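PDB 4KZK: L-arabinose ABC transporter, periplasmic L-arabinose-binding protein from Burkholderia thailandensis, which probably binds L-arabinose in the periplasm for uptake by an ABC transporter, and here holds beta-D-galactopyranose. Local coordinates for residues G40-Q45 / Q93-C98; D153-E158 / D259-G264; A167-L172 / H232-G237. All coordinates share one frame; numbering follows the deposited sequence.

Contact 1. Residues G40-Q45 / Q93-C98. With GAL (beta-D-galactopyranose), chain B.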
loop_
_atom_site.group_PDB
_atom_site.type_symbol
_atom_site.label_atom_id
_atom_site.label_comp_id
_atom_site.label_asym_id
_atom_site.label_seq_id
_atom_site.Cartn_x
_atom_site.Cartn_y
_atom_site.Cartn_z
ATOM N N GLY A 40 12.074 15.368 7.975
ATOM C CA GLY A 40 12.278 13.916 8.016
ATOM C C GLY A 40 11.191 13.223 7.244
ATOM O O GLY A 40 10.059 13.695 7.224
ATOM N N PHE A 41 11.533 12.111 6.590
ATOM C CA PHE A 41 10.549 11.290 5.877
ATOM C C PHE A 41 10.884 9.842 6.218
ATOM O O PHE A 41 11.845 9.285 5.718
ATOM C CB PHE A 41 10.593 11.535 4.370
ATOM C CG PHE A 41 9.293 11.238 3.654
ATOM C CD1 PHE A 41 8.738 9.956 3.639
ATOM C CD2 PHE A 41 8.601 12.251 3.002
ATOM C CE1 PHE A 41 7.542 9.715 2.972
ATOM C CE2 PHE A 41 7.409 12.005 2.331
ATOM C CZ PHE A 41 6.872 10.715 2.329
ATOM N N VAL A 42 10.085 9.283 7.110
ATOM C CA VAL A 42 10.378 8.023 7.801
ATOM C C VAL A 42 9.397 6.989 7.289
ATOM O O VAL A 42 8.207 7.229 7.308
ATOM C CB VAL A 42 10.275 8.214 9.335
ATOM C CG1 VAL A 42 10.461 6.888 10.058
ATOM C CG2 VAL A 42 11.302 9.268 9.773
ATOM N N VAL A 43 9.900 5.854 6.800
ATOM C CA VAL A 43 9.046 4.831 6.184
ATOM C C VAL A 43 9.195 3.445 6.803
ATOM O O VAL A 43 10.292 3.026 7.187
ATOM C CB VAL A 43 9.288 4.732 4.650
ATOM C CG1 VAL A 43 9.066 6.085 3.987
ATOM C CG2 VAL A 43 10.670 4.173 4.325
ATOM N N LYS A 44 8.093 2.710 6.877
ATOM C CA LYS A 44 8.111 1.412 7.535
ATOM C C LYS A 44 8.896 0.335 6.788
ATOM O O LYS A 44 9.418 -0.593 7.410
ATOM C CB LYS A 44 6.684 0.911 7.799
ATOM C CG LYS A 44 5.830 0.765 6.562
ATOM C CD LYS A 44 4.431 0.222 6.853
ATOM C CE LYS A 44 3.679 0.004 5.548
ATOM N NZ LYS A 44 2.279 -0.532 5.690
ATOM N N GLN A 45 8.960 0.426 5.454
ATOM C CA GLN A 45 9.414 -0.698 4.609
ATOM C C GLN A 45 10.194 -0.198 3.408
ATOM O O GLN A 45 9.638 -0.075 2.304
ATOM C CB GLN A 45 8.243 -1.567 4.141
ATOM C CG GLN A 45 7.745 -2.526 5.212
ATOM C CD GLN A 45 6.548 -3.330 4.737
ATOM O OE1 GLN A 45 6.573 -3.903 3.640
ATOM N NE2 GLN A 45 5.489 -3.362 5.531
ATOM N N GLN A 93 12.729 20.378 11.581
ATOM C CA GLN A 93 11.545 21.051 12.111
ATOM C C GLN A 93 10.247 20.309 11.801
ATOM O O GLN A 93 9.176 20.726 12.227
ATOM C CB GLN A 93 11.444 22.494 11.594
ATOM C CG GLN A 93 12.663 23.369 11.897
ATOM C CD GLN A 93 13.697 23.343 10.782
ATOM O OE1 GLN A 93 13.535 22.644 9.795
ATOM N NE2 GLN A 93 14.757 24.128 10.933
ATOM N N GLY A 94 10.328 19.212 11.057
ATOM C CA GLY A 94 9.146 18.415 10.783
ATOM C C GLY A 94 9.486 17.004 10.371
ATOM O O GLY A 94 10.597 16.744 9.930
ATOM N N VAL A 95 8.502 16.117 10.504
ATOM C CA VAL A 95 8.640 14.718 10.080
ATOM C C VAL A 95 7.312 14.216 9.487
ATOM O O VAL A 95 6.208 14.434 10.046
ATOM C CB VAL A 95 9.094 13.819 11.270
ATOM C CG1 VAL A 95 8.168 13.972 12.469
ATOM C CG2 VAL A 95 9.226 12.342 10.857
ATOM N N ILE A 96 7.445 13.522 8.360
ATOM C CA ILE A 96 6.350 12.789 7.726
ATOM C C ILE A 96 6.677 11.314 7.915
ATOM O O ILE A 96 7.816 10.909 7.687
ATOM C CB ILE A 96 6.255 13.146 6.234
ATOM C CG1 ILE A 96 5.947 14.639 6.039
ATOM C CG2 ILE A 96 5.215 12.295 5.528
ATOM C CD1 ILE A 96 6.279 15.173 4.669
ATOM N N ILE A 97 5.720 10.542 8.394
ATOM C CA ILE A 97 6.016 9.151 8.750
ATOM C C ILE A 97 4.917 8.187 8.306
ATOM O O ILE A 97 3.742 8.488 8.447
ATOM C CB ILE A 97 6.295 9.008 10.268
ATOM C CG1 ILE A 97 6.689 7.566 10.637
ATOM C CG2 ILE A 97 5.122 9.519 11.113
ATOM C CD1 ILE A 97 7.389 7.426 11.969
ATOM N N CYS A 98 5.336 7.044 7.772
ATOM C CA CYS A 98 4.465 5.881 7.639
ATOM C C CYS A 98 4.988 4.881 8.651
ATOM O O CYS A 98 5.987 4.216 8.400
ATOM C CB CYS A 98 4.472 5.273 6.236
ATOM S SG CYS A 98 3.311 3.857 6.153
HETATM C C1 GAL B . 0.816 1.166 2.701
HETATM C C2 GAL B . 1.429 -0.032 1.980
HETATM C C3 GAL B . 2.150 0.478 0.725
HETATM C C4 GAL B . 1.192 1.315 -0.117
HETATM C C5 GAL B . 0.644 2.448 0.732
HETATM C C6 GAL B . -0.370 3.286 -0.033
HETATM O O1 GAL B . 0.058 0.660 3.783
HETATM O O2 GAL B . 2.336 -0.658 2.858
HETATM O O3 GAL B . 2.695 -0.605 -0.039
HETATM O O4 GAL B . 0.165 0.517 -0.652
HETATM O O5 GAL B . -0.051 1.881 1.835
HETATM O O6 GAL B . -0.873 4.335 0.779
#
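K44 NZ, whose extended chain runs past C98, is gripped by three partners: it donates to GAL O2 at 2.8 Å and to GAL O1 at 3.2 Å, and forms a salt bridge with D124, which itself binds the sugar. On the way the chain slides over the thiol, with C98 SG 3.9 Å from both CD and CE of K44; a role for C98 in sugar binding is only predicted. Behind this site two parallel strands bond in zigzag, the backbone of 40-43 giving and taking by turns: G40 N to G94 O (2.8 Å), I96 N to G40 O, V42 N to I96 O and C98 N to V42 O. With CG anti to the backbone N (chi1 -154°), the ring of F41 comes beside I96, whose CG2 methyl lies over one face, off-centre toward the rim and 3.9 Å from F41 CE2. On the other face of the sheet V42 and I97 lie side by side, CG1 of V42 meeting CD1 of I97 at 3.7 Å, while V42 CG2 touches V95 CG2. Strands 68-73 and 118-122 flank the pair, and helices 49-65 and 291-308 pack on the face that carries F41 and I96.

Contact 2. Residues D153-E158 / D259-G264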
loop_
_atom_site.group_PDB
_atom_site.type_symbol
_atom_site.label_atom_id
_atom_site.label_comp_id
_atom_site.label_asym_id
_atom_site.label_seq_id
_atom_site.Cartn_x
_atom_site.Cartn_y
_atom_site.Cartn_z
ATOM N N ASP A 153 -13.245 -5.204 -9.410
ATOM C CA ASP A 153 -13.828 -4.999 -10.734
ATOM C C ASP A 153 -12.881 -5.454 -11.834
ATOM O O ASP A 153 -13.310 -6.084 -12.817
ATOM C CB ASP A 153 -14.167 -3.528 -10.960
ATOM C CG ASP A 153 -15.372 -3.057 -10.189
ATOM O OD1 ASP A 153 -16.142 -3.848 -9.581
ATOM O OD2 ASP A 153 -15.558 -1.815 -10.230
ATOM N N ALA A 154 -11.599 -5.122 -11.673
ATOM C CA ALA A 154 -10.547 -5.514 -12.643
ATOM C C ALA A 154 -10.494 -7.032 -12.745
ATOM O O ALA A 154 -10.448 -7.593 -13.829
ATOM C CB ALA A 154 -9.189 -4.983 -12.223
ATOM N N ILE A 155 -10.503 -7.702 -11.601
ATOM C CA ILE A 155 -10.438 -9.139 -11.566
ATOM C C ILE A 155 -11.675 -9.737 -12.248
ATOM O O ILE A 155 -11.553 -10.612 -13.114
ATOM C CB ILE A 155 -10.334 -9.651 -10.105
ATOM C CG1 ILE A 155 -8.961 -9.292 -9.511
ATOM C CG2 ILE A 155 -10.547 -11.155 -10.058
ATOM C CD1 ILE A 155 -8.803 -9.611 -8.035
ATOM N N ALA A 156 -12.863 -9.247 -11.884
ATOM C CA ALA A 156 -14.137 -9.746 -12.448
ATOM C C ALA A 156 -14.161 -9.609 -13.967
ATOM O O ALA A 156 -14.615 -10.521 -14.691
ATOM C CB ALA A 156 -15.311 -9.005 -11.847
ATOM N N ALA A 157 -13.685 -8.471 -14.458
ATOM C CA ALA A 157 -13.674 -8.217 -15.908
ATOM C C ALA A 157 -12.773 -9.189 -16.673
ATOM O O ALA A 157 -13.105 -9.659 -17.761
ATOM C CB ALA A 157 -13.291 -6.780 -16.209
ATOM N N GLU A 158 -11.625 -9.516 -16.099
ATOM C CA GLU A 158 -10.693 -10.427 -16.776
ATOM C C GLU A 158 -11.225 -11.855 -16.696
ATOM O O GLU A 158 -11.115 -12.633 -17.644
ATOM C CB GLU A 158 -9.299 -10.290 -16.170
ATOM C CG GLU A 158 -8.229 -11.224 -16.733
ATOM C CD GLU A 158 -7.995 -11.103 -18.228
ATOM O OE1 GLU A 158 -8.438 -10.112 -18.858
ATOM O OE2 GLU A 158 -7.332 -12.011 -18.778
ATOM N N ASP A 259 -4.856 -20.073 -14.712
ATOM C CA ASP A 259 -5.780 -20.433 -13.644
ATOM C C ASP A 259 -5.764 -19.451 -12.490
ATOM O O ASP A 259 -6.448 -19.674 -11.502
ATOM C CB ASP A 259 -5.463 -21.846 -13.144
ATOM C CG ASP A 259 -5.726 -22.902 -14.198
ATOM O OD1 ASP A 259 -6.674 -22.738 -15.002
ATOM O OD2 ASP A 259 -4.963 -23.876 -14.232
ATOM N N MET A 260 -5.031 -18.344 -12.646
ATOM C CA MET A 260 -4.904 -17.331 -11.577
ATOM C C MET A 260 -5.050 -15.922 -12.137
ATOM O O MET A 260 -4.333 -15.557 -13.057
ATOM C CB MET A 260 -3.541 -17.444 -10.879
ATOM C CG MET A 260 -3.189 -16.270 -9.944
ATOM S SD MET A 260 -4.250 -16.110 -8.487
ATOM C CE MET A 260 -3.749 -17.472 -7.443
ATOM N N ILE A 261 -5.965 -15.135 -11.575
ATOM C CA ILE A 261 -6.026 -13.691 -11.871
ATOM C C ILE A 261 -5.812 -12.930 -10.569
ATOM O O ILE A 261 -6.671 -12.945 -9.689
ATOM C CB ILE A 261 -7.367 -13.282 -12.507
ATOM C CG1 ILE A 261 -7.583 -14.057 -13.803
ATOM C CG2 ILE A 261 -7.405 -11.786 -12.753
ATOM C CD1 ILE A 261 -8.992 -13.936 -14.327
ATOM N N ALA A 262 -4.668 -12.273 -10.457
ATOM C CA ALA A 262 -4.309 -11.531 -9.266
ATOM C C ALA A 262 -4.092 -10.079 -9.619
ATOM O O ALA A 262 -3.451 -9.783 -10.617
ATOM C CB ALA A 262 -3.045 -12.123 -8.652
ATOM N N VAL A 263 -4.623 -9.181 -8.789
ATOM C CA VAL A 263 -4.479 -7.738 -9.031
ATOM C C VAL A 263 -4.032 -7.085 -7.738
ATOM O O VAL A 263 -4.644 -7.292 -6.682
ATOM C CB VAL A 263 -5.803 -7.113 -9.546
ATOM C CG1 VAL A 263 -5.732 -5.588 -9.593
ATOM C CG2 VAL A 263 -6.154 -7.680 -10.901
ATOM N N GLY A 264 -2.956 -6.322 -7.822
ATOM C CA GLY A 264 -2.399 -5.625 -6.684
ATOM C C GLY A 264 -2.813 -4.182 -6.564
ATOM O O GLY A 264 -3.723 -3.725 -7.264
#
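A chi1 of -70° sets CG1 of I155 beside its backbone N and leaves CG2 anti to that N, and with these two branches the residue meets V263 and I261 at once. CG1 takes V263: it lies 3.5 Å from V263 CG2, the tightest approach of the two segments, and 3.8 Å from V263 CB. The two side chains slide past each other in opposite directions. CG2 makes the looser contact, 4.2 Å from CG2 of I261. One turn further along the helix E158 serves I261 with its aliphatic part. Its CG stands anti to the backbone N (chi1 177°) and comes within 3.7 Å of I261 CD1, the two chains crossing at a slant; the chain of E158 then bends at chi2, and OE2 of the carboxylate forms salt bridges with R161 and R162. Helix and strand run nearly antiparallel, at 155°, their axes approaching to 8.3 Å. Such packing of a helix on a sheet is the building principle of the alpha/beta lobes of periplasmic binding proteins, and here helix 144-161 lies on the face from which I261 and V263 project. A154 CB adds a contact to V263 CG2 at 4.3 Å. The closest pairs are all carbon to carbon, an apolar packing contact. I155 also touches V234 and F236 of the adjoining strand 233-236, while F284 of strand 283-288 touches E158, I261 and V263.

Contact 3. Residues A167-L172 / H232-G237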
loop_
_atom_site.group_PDB
_atom_site.type_symbol
_atom_site.label_atom_id
_atom_site.label_comp_id
_atom_site.label_asym_id
_atom_site.label_seq_id
_atom_site.Cartn_x
_atom_site.Cartn_y
_atom_site.Cartn_z
ATOM N N ALA A 167 -19.120 -18.203 -10.126
ATOM C CA ALA A 167 -19.645 -18.941 -8.992
ATOM C C ALA A 167 -18.784 -20.133 -8.569
ATOM O O ALA A 167 -18.997 -20.688 -7.500
ATOM C CB ALA A 167 -21.057 -19.419 -9.298
ATOM N N GLU A 168 -17.824 -20.526 -9.398
ATOM C CA GLU A 168 -16.970 -21.675 -9.109
ATOM C C GLU A 168 -15.525 -21.301 -8.810
ATOM O O GLU A 168 -14.699 -22.181 -8.601
ATOM C CB GLU A 168 -17.025 -22.669 -10.269
ATOM C CG GLU A 168 -18.350 -23.418 -10.339
ATOM C CD GLU A 168 -18.366 -24.492 -11.407
ATOM O OE1 GLU A 168 -17.525 -24.419 -12.338
ATOM O OE2 GLU A 168 -19.223 -25.403 -11.319
ATOM N N VAL A 169 -15.229 -20.006 -8.759
ATOM C CA VAL A 169 -13.840 -19.531 -8.626
ATOM C C VAL A 169 -13.451 -19.355 -7.159
ATOM O O VAL A 169 -14.203 -18.800 -6.364
ATOM C CB VAL A 169 -13.626 -18.233 -9.425
ATOM C CG1 VAL A 169 -12.218 -17.686 -9.224
ATOM C CG2 VAL A 169 -13.860 -18.488 -10.912
ATOM N N GLY A 170 -12.276 -19.863 -6.804
ATOM C CA GLY A 170 -11.713 -19.621 -5.481
ATOM C C GLY A 170 -11.283 -18.170 -5.360
ATOM O O GLY A 170 -10.658 -17.650 -6.269
ATOM N N VAL A 171 -11.621 -17.540 -4.233
ATOM C CA VAL A 171 -11.302 -16.135 -3.964
ATOM C C VAL A 171 -10.325 -16.085 -2.788
ATOM O O VAL A 171 -10.709 -16.300 -1.638
ATOM C CB VAL A 171 -12.583 -15.324 -3.681
ATOM C CG1 VAL A 171 -12.271 -13.871 -3.383
ATOM C CG2 VAL A 171 -13.512 -15.436 -4.872
ATOM N N LEU A 172 -9.057 -15.845 -3.110
ATOM C CA LEU A 172 -8.008 -15.800 -2.086
ATOM C C LEU A 172 -7.845 -14.375 -1.552
ATOM O O LEU A 172 -7.299 -13.505 -2.231
ATOM C CB LEU A 172 -6.680 -16.312 -2.645
ATOM C CG LEU A 172 -5.581 -16.477 -1.591
ATOM C CD1 LEU A 172 -6.002 -17.525 -0.570
ATOM C CD2 LEU A 172 -4.253 -16.824 -2.241
ATOM N N HIS A 232 -9.867 -22.690 -10.731
ATOM C CA HIS A 232 -9.571 -21.306 -11.004
ATOM C C HIS A 232 -9.524 -20.520 -9.717
ATOM O O HIS A 232 -10.366 -20.724 -8.818
ATOM C CB HIS A 232 -10.645 -20.697 -11.892
ATOM C CG HIS A 232 -10.644 -21.214 -13.294
ATOM N ND1 HIS A 232 -11.789 -21.280 -14.054
ATOM C CD2 HIS A 232 -9.636 -21.654 -14.085
ATOM C CE1 HIS A 232 -11.490 -21.744 -15.255
ATOM N NE2 HIS A 232 -10.187 -21.969 -15.304
ATOM N N TRP A 233 -8.567 -19.595 -9.655
ATOM C CA TRP A 233 -8.409 -18.699 -8.508
ATOM C C TRP A 233 -8.284 -17.247 -8.893
ATOM O O TRP A 233 -7.771 -16.928 -9.953
ATOM C CB TRP A 233 -7.133 -19.030 -7.745
ATOM C CG TRP A 233 -7.190 -20.247 -6.900
ATOM C CD1 TRP A 233 -6.823 -21.511 -7.262
ATOM C CD2 TRP A 233 -7.609 -20.313 -5.533
ATOM N NE1 TRP A 233 -7.017 -22.371 -6.200
ATOM C CE2 TRP A 233 -7.470 -21.656 -5.121
ATOM C CE3 TRP A 233 -8.060 -19.365 -4.604
ATOM C CZ2 TRP A 233 -7.794 -22.076 -3.825
ATOM C CZ3 TRP A 233 -8.374 -19.780 -3.323
ATOM C CH2 TRP A 233 -8.243 -21.127 -2.944
ATOM N N VAL A 234 -8.706 -16.379 -7.982
ATOM C CA VAL A 234 -8.341 -14.970 -8.027
ATOM C C VAL A 234 -7.708 -14.627 -6.686
ATOM O O VAL A 234 -7.946 -15.319 -5.673
ATOM C CB VAL A 234 -9.551 -14.055 -8.343
ATOM C CG1 VAL A 234 -10.239 -14.462 -9.647
ATOM C CG2 VAL A 234 -10.560 -14.060 -7.218
ATOM N N ALA A 235 -6.873 -13.592 -6.676
ATOM C CA ALA A 235 -6.171 -13.245 -5.457
ATOM C C ALA A 235 -5.874 -11.773 -5.406
ATOM O O ALA A 235 -5.707 -11.123 -6.437
ATOM C CB ALA A 235 -4.879 -14.051 -5.325
ATOM N N PHE A 236 -5.764 -11.259 -4.193
ATOM C CA PHE A 236 -5.463 -9.863 -3.967
ATOM C C PHE A 236 -5.096 -9.696 -2.517
ATOM O O PHE A 236 -5.474 -10.491 -1.659
ATOM C CB PHE A 236 -6.700 -9.009 -4.315
ATOM C CG PHE A 236 -7.975 -9.529 -3.695
ATOM C CD1 PHE A 236 -8.727 -10.499 -4.347
ATOM C CD2 PHE A 236 -8.392 -9.099 -2.443
ATOM C CE1 PHE A 236 -9.873 -11.016 -3.783
ATOM C CE2 PHE A 236 -9.540 -9.611 -1.883
ATOM C CZ PHE A 236 -10.285 -10.569 -2.546
ATOM N N GLY A 237 -4.416 -8.609 -2.236
ATOM C CA GLY A 237 -4.049 -8.289 -0.871
ATOM C C GLY A 237 -4.189 -6.819 -0.570
ATOM O O GLY A 237 -5.164 -6.153 -0.968
HETATM O O HOH W 1 -12.664 -23.399 -10.031
#
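The parallel strands holding G170-L172 and W233-F236 approach to 4.8 Å between axes, at 16°, joined by G170 N to H232 O (2.9 Å), V234 N to G170 O, L172 N to V234 O (2.8 Å) and a weak fourth bond from F236 N to L172 O. A water bridges the segments, donating to E168 O and accepting from H232 N. The indole of W233 lies against the neighbouring strand at G170: CA of G170 lies over one face of its six-membered ring, 4.1 Å from the centroid, and W233 CE3 comes to 3.5 Å from G170 C. With no side chain at G170, the ring can settle directly on the backbone. L172 continues this face, its CB 3.9 Å from A235 CB. On the opposite face V171 and V234 point the same way, CG2 beside CG2. The side chains of V169 and V234 cross at about a right angle, CG1 against CG1. F236 packs on V171, whose CG1 meets the edge of the ring, 3.7 Å from CE1, whereas L172 O sits above one face near the rim. Helix 213-226 packs on the face with L172, helices 144-161 and 180-195 on that with V171 and V234. Parallel strands layered between helices in this way form the Rossmann-like core of one lobe of a type I periplasmic binding protein.

In the fold
From the N terminus, contact 1 is made first: strand 38-43 pairs with 94-98 after a detour of two helices and strand 68-73, closing before the others begin. Contact 2 opens at helix 144-161 and closes a hundred residues later at strand 260-264. Contact 3 nests within that loop, joining 170-175 to 233-236. These two touch, through the neighbouring strands 233-236 and 260-264 and through I155 on V234, whereas contact 1 lies across the chain's centre, its centre about 33 and 36 Å from the centres of contacts 2 and 3. Contacts 1 and 3 are counterparts: each joins the strands first and third along the chain in a lobe of sheet order 2-1-3-4, on either side of the sugar.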